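Local coordinates for stage III sporulation protein AB (Bacillus subtilis, PDB 6BS9), which is essential for sporulation and probably belongs to a secretion-system-like transport apparatus, represented here by a helical fragment of the protein, at residues 23-28 against 102-107; 30-35 against 56-61; 86-91 against 112-117. All blocks are in the same frame, centred on the assembly; numbering follows the deposited sequence.

In the fold
The three contacts sample the joints of a compact bundle of six helices without strands, and they show how such a fold closes at one end, where interactions 1 and 2 lie, and along its length, where interaction 3 pairs two helices. Interaction 2 joins helices 31-41 and 46-58, and along the chain it is nested inside the span closed by interaction 1, which brings helix 2-26 to helix 101-128. Interactions 1 and 2 touch where Ile-24 and Leu-31 pack, their centres about 16 Å apart. Interaction 3 pairs helices 83-95 and 101-128; along the chain its segments alternate with those of interaction 1. Interactions 2 and 3 lie on opposite sides of the chain's centre, about 22 Å apart between centres.

Interaction 1: 23-28 against 102-107; sequences EIMYGH and ISQQKH
Met-25 carries most of the apolar contact, laying its thioether against the aliphatic parts of two consecutive glutamines. SD rests beside Gln-105, 3.7 Å from its CG, while CE reaches past it to Gln-104, 3.5 Å from CG of that residue. The methionine chain is bent at both chi2 and chi3, and the first of these bends (-56°) helps to fold the sulfur and its methyl across the glutamine stems.

This is plain packing within an all-helical bundle: the C-terminal end of helix 2-26 meets the beginning of helix 101-128 at the protein surface, with the backbones closest at Met-25 and Gln-105, whose CA atoms are 7.3 Å apart.

A second kind of contact sets methyl groups against the side-chain amide oxygen of Gln-104. This OE1 lies 3.1 Å from Met-25 CE, a tight approach, and 3.5 Å from CG2 of Ile-24, whose side chain crosses that of the glutamine at about a right angle.

Hydrogen bonds to residues outside the two segments hold the amide nitrogens. Gln-104 NE2 donates to the backbone oxygen of Thr-95, which restrains the amide's rotation and is consistent with OE1 facing the two methyls; Gln-105 NE2 makes a weak hydrogen bond to Glu-21.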
loop_
_atom_site.group_PDB
_atom_site.type_symbol
_atom_site.label_atom_id
_atom_site.label_comp_id
_atom_site.label_asym_id
_atom_site.label_seq_id
_atom_site.Cartn_x
_atom_site.Cartn_y
_atom_site.Cartn_z
ATOM N N GLU A 23 2.424 11.869 -4.875
ATOM C CA GLU A 23 2.006 12.047 -6.297
ATOM C C GLU A 23 0.539 12.381 -6.409
ATOM O O GLU A 23 0.137 13.189 -7.234
ATOM C CB GLU A 23 2.266 10.789 -7.114
ATOM C CG GLU A 23 3.739 10.396 -7.204
ATOM C CD GLU A 23 4.575 11.315 -8.109
ATOM O OE1 GLU A 23 5.816 11.273 -8.063
ATOM O OE2 GLU A 23 4.041 12.171 -8.809
ATOM N N ILE A 24 -0.260 11.773 -5.552
ATOM C CA ILE A 24 -1.667 12.127 -5.479
ATOM C C ILE A 24 -1.799 13.601 -5.102
ATOM O O ILE A 24 -2.510 14.337 -5.747
ATOM C CB ILE A 24 -2.369 11.230 -4.448
ATOM C CG1 ILE A 24 -2.423 9.826 -5.006
ATOM C CG2 ILE A 24 -3.778 11.744 -4.147
ATOM C CD1 ILE A 24 -2.711 8.752 -3.991
ATOM N N MET A 25 -1.083 14.018 -4.070
ATOM C CA MET A 25 -1.228 15.372 -3.497
ATOM C C MET A 25 -0.691 16.479 -4.402
ATOM O O MET A 25 -1.352 17.483 -4.612
ATOM C CB MET A 25 -0.756 15.393 -2.016
ATOM C CG MET A 25 -1.641 14.511 -1.092
ATOM S SD MET A 25 -3.417 14.979 -1.184
ATOM C CE MET A 25 -4.372 13.443 -1.019
ATOM N N TYR A 26 0.467 16.281 -4.993
ATOM C CA TYR A 26 1.129 17.391 -5.670
ATOM C C TYR A 26 1.900 16.984 -6.871
ATOM O O TYR A 26 2.506 17.823 -7.488
ATOM C CB TYR A 26 1.981 18.307 -4.676
ATOM C CG TYR A 26 2.925 17.644 -3.664
ATOM C CD1 TYR A 26 4.219 17.275 -4.020
ATOM C CD2 TYR A 26 2.499 17.412 -2.316
ATOM C CE1 TYR A 26 5.061 16.685 -3.098
ATOM C CE2 TYR A 26 3.325 16.808 -1.389
ATOM C CZ TYR A 26 4.612 16.451 -1.783
ATOM O OH TYR A 26 5.464 15.792 -0.930
ATOM N N GLY A 27 1.866 15.702 -7.190
ATOM C CA GLY A 27 2.379 15.164 -8.398
ATOM C C GLY A 27 1.744 15.536 -9.687
ATOM O O GLY A 27 0.569 15.830 -9.796
ATOM N N HIS A 28 2.598 15.537 -10.666
ATOM C CA HIS A 28 2.195 15.714 -12.027
ATOM C C HIS A 28 2.334 14.393 -12.773
ATOM O O HIS A 28 2.193 14.304 -13.951
ATOM C CB HIS A 28 3.047 16.868 -12.539
ATOM C CG HIS A 28 2.747 18.160 -11.833
ATOM N ND1 HIS A 28 3.419 18.571 -10.695
ATOM C CD2 HIS A 28 1.778 19.083 -12.050
ATOM C CE1 HIS A 28 2.892 19.706 -10.259
ATOM N NE2 HIS A 28 1.896 20.036 -11.064
ATOM N N ILE A 102 -8.369 17.725 1.760
ATOM C CA ILE A 102 -7.672 17.736 3.049
ATOM C C ILE A 102 -7.981 16.465 3.805
ATOM O O ILE A 102 -7.091 15.864 4.399
ATOM C CB ILE A 102 -8.079 18.943 3.897
ATOM C CG1 ILE A 102 -7.535 20.221 3.284
ATOM C CG2 ILE A 102 -7.572 18.848 5.341
ATOM C CD1 ILE A 102 -8.279 21.474 3.733
ATOM N N SER A 103 -9.249 16.067 3.746
ATOM C CA SER A 103 -9.693 14.845 4.371
ATOM C C SER A 103 -9.008 13.619 3.752
ATOM O O SER A 103 -8.497 12.764 4.464
ATOM C CB SER A 103 -11.213 14.743 4.261
ATOM O OG SER A 103 -11.685 13.725 5.081
ATOM N N GLN A 104 -8.893 13.598 2.437
ATOM C CA GLN A 104 -8.180 12.516 1.766
ATOM C C GLN A 104 -6.729 12.428 2.252
ATOM O O GLN A 104 -6.219 11.359 2.630
ATOM C CB GLN A 104 -8.199 12.661 0.232
ATOM C CG GLN A 104 -7.326 11.616 -0.468
ATOM C CD GLN A 104 -7.429 11.631 -2.005
ATOM O OE1 GLN A 104 -6.890 12.545 -2.666
ATOM N NE2 GLN A 104 -8.034 10.612 -2.559
ATOM N N GLN A 105 -6.081 13.569 2.236
ATOM C CA GLN A 105 -4.698 13.654 2.666
ATOM C C GLN A 105 -4.506 13.114 4.089
ATOM O O GLN A 105 -3.590 12.334 4.340
ATOM C CB GLN A 105 -4.247 15.119 2.568
ATOM C CG GLN A 105 -2.765 15.288 2.443
ATOM C CD GLN A 105 -2.118 15.785 3.698
ATOM O OE1 GLN A 105 -2.112 16.995 3.973
ATOM N NE2 GLN A 105 -1.491 14.873 4.445
ATOM N N LYS A 106 -5.375 13.536 5.015
ATOM C CA LYS A 106 -5.288 13.118 6.392
ATOM C C LYS A 106 -5.603 11.642 6.529
ATOM O O LYS A 106 -4.966 10.970 7.347
ATOM C CB LYS A 106 -6.154 14.017 7.324
ATOM C CG LYS A 106 -5.746 15.474 7.268
ATOM C CD LYS A 106 -4.275 15.668 7.708
ATOM C CE LYS A 106 -3.851 17.133 7.615
ATOM N NZ LYS A 106 -2.437 17.268 8.035
ATOM N N HIS A 107 -6.518 11.118 5.713
ATOM C CA HIS A 107 -6.791 9.667 5.779
ATOM C C HIS A 107 -5.636 8.834 5.186
ATOM O O HIS A 107 -5.359 7.733 5.679
ATOM C CB HIS A 107 -8.167 9.311 5.185
ATOM C CG HIS A 107 -9.311 9.603 6.108
ATOM N ND1 HIS A 107 -9.797 8.669 6.999
ATOM C CD2 HIS A 107 -9.955 10.747 6.399
ATOM C CE1 HIS A 107 -10.722 9.214 7.775
ATOM N NE2 HIS A 107 -10.846 10.477 7.421
#

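Interaction 2: 30-35 against 56-61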
loop_
_atom_site.group_PDB
_atom_site.type_symbol
_atom_site.label_atom_id
_atom_site.label_comp_id
_atom_site.label_asym_id
_atom_site.label_seq_id
_atom_site.Cartn_x
_atom_site.Cartn_y
_atom_site.Cartn_z
ATOM N N PRO A 30 0.881 10.795 -13.671
ATOM C CA PRO A 30 -0.318 9.932 -13.591
ATOM C C PRO A 30 -0.108 8.754 -12.650
ATOM O O PRO A 30 0.996 8.232 -12.503
ATOM C CB PRO A 30 -0.502 9.454 -14.998
ATOM C CG PRO A 30 0.193 10.484 -15.852
ATOM C CD PRO A 30 1.397 10.904 -15.057
ATOM N N LEU A 31 -1.139 8.457 -11.885
ATOM C CA LEU A 31 -1.063 7.506 -10.794
ATOM C C LEU A 31 -0.527 6.141 -11.354
ATOM O O LEU A 31 0.259 5.423 -10.687
ATOM C CB LEU A 31 -2.452 7.428 -10.098
ATOM C CG LEU A 31 -2.603 6.839 -8.712
ATOM C CD1 LEU A 31 -1.613 7.482 -7.757
ATOM C CD2 LEU A 31 -4.012 7.092 -8.192
ATOM N N HIS A 32 -0.994 5.780 -12.534
ATOM C CA HIS A 32 -0.545 4.522 -13.114
ATOM C C HIS A 32 0.962 4.491 -13.372
ATOM O O HIS A 32 1.626 3.506 -13.060
ATOM C CB HIS A 32 -1.351 4.173 -14.374
ATOM C CG HIS A 32 -1.065 5.027 -15.568
ATOM N ND1 HIS A 32 -0.089 4.725 -16.492
ATOM C CD2 HIS A 32 -1.672 6.154 -16.009
ATOM C CE1 HIS A 32 -0.100 5.636 -17.453
ATOM N NE2 HIS A 32 -1.040 6.526 -17.172
ATOM N N THR A 33 1.523 5.592 -13.853
ATOM C CA THR A 33 2.947 5.687 -14.027
ATOM C C THR A 33 3.686 5.699 -12.669
ATOM O O THR A 33 4.663 5.015 -12.486
ATOM C CB THR A 33 3.257 6.931 -14.836
ATOM O OG1 THR A 33 2.512 6.871 -16.078
ATOM C CG2 THR A 33 4.743 7.070 -15.138
ATOM N N ALA A 34 3.211 6.454 -11.693
ATOM C CA ALA A 34 3.847 6.493 -10.381
ATOM C C ALA A 34 3.901 5.073 -9.774
ATOM O O ALA A 34 4.922 4.617 -9.264
ATOM C CB ALA A 34 3.081 7.410 -9.473
ATOM N N SER A 35 2.806 4.344 -9.871
ATOM C CA SER A 35 2.745 3.018 -9.292
ATOM C C SER A 35 3.698 2.068 -10.042
ATOM O O SER A 35 4.362 1.209 -9.416
ATOM C CB SER A 35 1.302 2.486 -9.355
ATOM O OG SER A 35 1.156 1.367 -8.539
ATOM N N GLN A 56 -4.342 -2.006 -13.595
ATOM C CA GLN A 56 -5.800 -1.904 -13.432
ATOM C C GLN A 56 -6.199 -0.509 -13.746
ATOM O O GLN A 56 -7.186 -0.305 -14.385
ATOM C CB GLN A 56 -6.259 -2.271 -11.999
ATOM C CG GLN A 56 -6.618 -3.724 -11.708
ATOM C CD GLN A 56 -7.396 -4.358 -12.826
ATOM O OE1 GLN A 56 -6.839 -5.109 -13.621
ATOM N NE2 GLN A 56 -8.673 -4.047 -12.908
ATOM N N LEU A 57 -5.446 0.448 -13.242
ATOM C CA LEU A 57 -5.701 1.840 -13.545
ATOM C C LEU A 57 -5.569 2.179 -15.006
ATOM O O LEU A 57 -6.431 2.821 -15.587
ATOM C CB LEU A 57 -4.678 2.712 -12.873
ATOM C CG LEU A 57 -4.844 2.911 -11.407
ATOM C CD1 LEU A 57 -3.541 3.397 -10.798
ATOM C CD2 LEU A 57 -6.001 3.864 -11.132
ATOM N N ASP A 58 -4.513 1.681 -15.638
ATOM C CA ASP A 58 -4.209 2.134 -16.973
ATOM C C ASP A 58 -5.294 1.719 -17.968
ATOM O O ASP A 58 -5.787 2.546 -18.728
ATOM C CB ASP A 58 -2.839 1.641 -17.422
ATOM C CG ASP A 58 -2.243 2.510 -18.524
ATOM O OD1 ASP A 58 -2.418 3.724 -18.398
ATOM O OD2 ASP A 58 -1.645 2.061 -19.517
ATOM N N LYS A 59 -5.636 0.428 -17.921
ATOM C CA LYS A 59 -6.600 -0.280 -18.769
ATOM C C LYS A 59 -7.746 -0.662 -17.876
ATOM O O LYS A 59 -7.820 -1.740 -17.264
ATOM C CB LYS A 59 -5.891 -1.470 -19.467
ATOM C CG LYS A 59 -5.298 -1.092 -20.821
ATOM C CD LYS A 59 -4.298 -2.125 -21.307
ATOM C CE LYS A 59 -3.958 -1.882 -22.776
ATOM N NZ LYS A 59 -2.928 -2.841 -23.253
ATOM N N GLY A 60 -8.612 0.319 -17.733
ATOM C CA GLY A 60 -9.560 0.337 -16.654
ATOM C C GLY A 60 -10.386 1.620 -16.808
ATOM O O GLY A 60 -9.887 2.729 -17.121
ATOM N N SER A 61 -11.685 1.409 -16.688
ATOM C CA SER A 61 -12.614 2.439 -16.415
ATOM C C SER A 61 -12.872 2.521 -14.898
ATOM O O SER A 61 -13.815 3.164 -14.485
ATOM C CB SER A 61 -13.905 2.089 -17.121
ATOM O OG SER A 61 -14.591 1.113 -16.350
#
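His-32 presents one face of its imidazole to Asp-58, and the carboxylate oxygen OD1 sits over the ring centre, 3.1 Å above the plane. The nearest ring atom is CE1, 3.1 Å from Asp-58 OD1; ND1 is almost as close, but the angle is too poor for a hydrogen bond. Ring and carboxylate planes are 31° apart. The approach would probably be more favourable with a protonated imidazole. Alongside, His-32 CB packs on Leu-57 CB at 3.9 Å, and Leu-57 CD1 lies 4.1 Å from Leu-31 CG.

The contact joins two consecutive helices of the bundle: the first turn of helix 31-41, with Pro-30 as its N-cap residue, lies against the last turn of helix 46-58, and Lys-59 is where the chain leaves helical geometry.

The ring is placed by its first torsion, which sets CG between the backbone nitrogen and the carbonyl carbon (chi1 71°). On the face away from Asp-58, Thr-33 OG1 stands 3.1 Å above the ring plane, offset toward the rim. Further out, the His-32 carbonyl oxygen accepts a hydrogen bond from Ser-54 OG, and Ser-35 OG bonds to the backbone oxygen of Phe-50, while Leu-31 also rests on Ala-64 of helix 64-75.

Interaction 3: 86-91 against 112-117; sequences YEVLKQ and LTHLEA
Val-88 meets His-114 and Leu-115 through a branch apiece, as its first torsion dictates: with CG1 anti to the backbone nitrogen (chi1 172°) and CG2 anti to the carbonyl carbon, the two methyls diverge toward the facing helix. His-114 answers with its own CG anti to the backbone nitrogen, which turns a face of the imidazole to the valine. There CG2 of Val-88 makes a CH-pi contact, lying 3.6 Å from the centroid of the His-114 ring and 15° off its normal; its closest ring atom is His-114 CG at 3.5 Å. The other methyl, Val-88 CG1, packs against Leu-115 CG at 4.0 Å and lies equally near His-114 CB.

Gln-91 approaches the same ring more distantly. Its OE1 stops 4.0 Å from His-114 ND1, with the amide almost perpendicular to the imidazole, and the pair adds only a distant polar approach without a hydrogen bond. A sulfate ion, probably from the crystallisation liquor, lies about 3 Å from the His-114 side chain (nearest atoms).

Cut back to an alanine, Val-88 would lose both branches, and the imidazole face would probably be left without its methyl partner, with a gap opened beside Leu-115.

The paired segments run antiparallel at 168°, their axes 10.0 Å apart, as the arms of a helical hairpin formed by helices 83-95 and 101-128. Leu-115 also packs on Leu-17 of helix 2-26, while on the partner arm Leu-89 reaches Leu-72 of helix 64-75, so that each arm of the hairpin packs on another helix of the bundle.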
loop_
_atom_site.group_PDB
_atom_site.type_symbol
_atom_site.label_atom_id
_atom_site.label_comp_id
_atom_site.label_asym_id
_atom_site.label_seq_id
_atom_site.Cartn_x
_atom_site.Cartn_y
_atom_site.Cartn_z
ATOM N N TYR A 86 -4.302 -5.998 6.102
ATOM C CA TYR A 86 -5.292 -6.054 5.010
ATOM C C TYR A 86 -6.288 -4.921 5.190
ATOM O O TYR A 86 -6.595 -4.199 4.233
ATOM C CB TYR A 86 -6.075 -7.398 4.947
ATOM C CG TYR A 86 -7.171 -7.392 3.867
ATOM C CD1 TYR A 86 -6.856 -7.593 2.515
ATOM C CD2 TYR A 86 -8.516 -7.170 4.198
ATOM C CE1 TYR A 86 -7.837 -7.586 1.541
ATOM C CE2 TYR A 86 -9.510 -7.146 3.214
ATOM C CZ TYR A 86 -9.156 -7.322 1.891
ATOM O OH TYR A 86 -10.118 -7.295 0.904
ATOM N N GLU A 87 -6.784 -4.772 6.415
ATOM C CA GLU A 87 -7.795 -3.769 6.690
ATOM C C GLU A 87 -7.223 -2.359 6.504
ATOM O O GLU A 87 -7.867 -1.504 5.947
ATOM C CB GLU A 87 -8.396 -3.953 8.112
ATOM C CG GLU A 87 -9.327 -5.184 8.257
ATOM C CD GLU A 87 -10.535 -5.176 7.316
ATOM O OE1 GLU A 87 -11.133 -4.056 7.079
ATOM O OE2 GLU A 87 -10.878 -6.286 6.788
ATOM N N VAL A 88 -6.000 -2.148 6.949
ATOM C CA VAL A 88 -5.370 -0.898 6.713
ATOM C C VAL A 88 -5.221 -0.625 5.232
ATOM O O VAL A 88 -5.545 0.475 4.769
ATOM C CB VAL A 88 -4.008 -0.790 7.440
ATOM C CG1 VAL A 88 -3.267 0.470 7.016
ATOM C CG2 VAL A 88 -4.223 -0.787 8.956
ATOM N N LEU A 89 -4.747 -1.612 4.470
ATOM C CA LEU A 89 -4.604 -1.435 3.031
ATOM C C LEU A 89 -5.939 -1.219 2.304
ATOM O O LEU A 89 -6.018 -0.428 1.366
ATOM C CB LEU A 89 -3.792 -2.576 2.454
ATOM C CG LEU A 89 -2.332 -2.571 2.937
ATOM C CD1 LEU A 89 -1.633 -3.841 2.613
ATOM C CD2 LEU A 89 -1.527 -1.388 2.362
ATOM N N LYS A 90 -6.984 -1.870 2.770
ATOM C CA LYS A 90 -8.335 -1.645 2.267
ATOM C C LYS A 90 -8.786 -0.239 2.565
ATOM O O LYS A 90 -9.326 0.415 1.685
ATOM C CB LYS A 90 -9.314 -2.666 2.880
ATOM C CG LYS A 90 -10.712 -2.658 2.260
ATOM C CD LYS A 90 -11.639 -3.711 2.888
ATOM C CE LYS A 90 -12.973 -3.835 2.128
ATOM N NZ LYS A 90 -13.641 -5.175 2.285
ATOM N N GLN A 91 -8.586 0.232 3.796
ATOM C CA GLN A 91 -8.908 1.648 4.151
ATOM C C GLN A 91 -8.121 2.647 3.298
ATOM O O GLN A 91 -8.656 3.678 2.909
ATOM C CB GLN A 91 -8.978 2.040 5.680
ATOM C CG GLN A 91 -8.085 1.423 6.748
ATOM C CD GLN A 91 -7.895 2.345 8.005
ATOM O OE1 GLN A 91 -6.788 2.519 8.484
ATOM N NE2 GLN A 91 -8.979 2.934 8.499
ATOM N N LEU A 112 -0.703 5.460 6.662
ATOM C CA LEU A 112 0.750 5.411 6.876
ATOM C C LEU A 112 1.155 5.264 8.300
ATOM O O LEU A 112 2.039 4.466 8.629
ATOM C CB LEU A 112 1.447 6.674 6.351
ATOM C CG LEU A 112 1.381 6.879 4.822
ATOM C CD1 LEU A 112 2.053 8.186 4.405
ATOM C CD2 LEU A 112 2.041 5.740 4.082
ATOM N N THR A 113 0.510 5.996 9.181
ATOM C CA THR A 113 0.811 5.863 10.616
ATOM C C THR A 113 0.383 4.546 11.158
ATOM O O THR A 113 1.045 3.989 12.032
ATOM C CB THR A 113 0.119 6.960 11.419
ATOM O OG1 THR A 113 0.473 8.212 10.865
ATOM C CG2 THR A 113 0.591 6.976 12.841
ATOM N N HIS A 114 -0.741 4.038 10.660
ATOM C CA HIS A 114 -1.189 2.733 11.090
ATOM C C HIS A 114 -0.204 1.656 10.762
ATOM O O HIS A 114 0.146 0.811 11.617
ATOM C CB HIS A 114 -2.523 2.367 10.515
ATOM C CG HIS A 114 -3.297 1.459 11.414
ATOM N ND1 HIS A 114 -4.612 1.706 11.729
ATOM C CD2 HIS A 114 -2.914 0.394 12.178
ATOM C CE1 HIS A 114 -5.041 0.777 12.563
ATOM N NE2 HIS A 114 -4.032 -0.033 12.847
ATOM N N LEU A 115 0.335 1.737 9.561
ATOM C CA LEU A 115 1.432 0.822 9.163
ATOM C C LEU A 115 2.692 0.989 10.036
ATOM O O LEU A 115 3.349 0.012 10.383
ATOM C CB LEU A 115 1.806 1.046 7.669
ATOM C CG LEU A 115 0.763 0.568 6.649
ATOM C CD1 LEU A 115 1.162 0.944 5.265
ATOM C CD2 LEU A 115 0.545 -0.944 6.731
ATOM N N GLU A 116 3.012 2.216 10.417
ATOM C CA GLU A 116 4.134 2.455 11.338
ATOM C C GLU A 116 3.938 1.731 12.657
ATOM O O GLU A 116 4.857 1.109 13.228
ATOM C CB GLU A 116 4.234 3.972 11.567
ATOM C CG GLU A 116 5.334 4.574 10.794
ATOM C CD GLU A 116 5.376 6.069 11.061
ATOM O OE1 GLU A 116 4.710 6.866 10.340
ATOM O OE2 GLU A 116 6.096 6.409 11.992
ATOM N N ALA A 117 2.699 1.771 13.118
ATOM C CA ALA A 117 2.340 1.144 14.358
ATOM C C ALA A 117 2.403 -0.377 14.193
ATOM O O ALA A 117 2.965 -1.056 15.048
ATOM C CB ALA A 117 0.956 1.612 14.819
#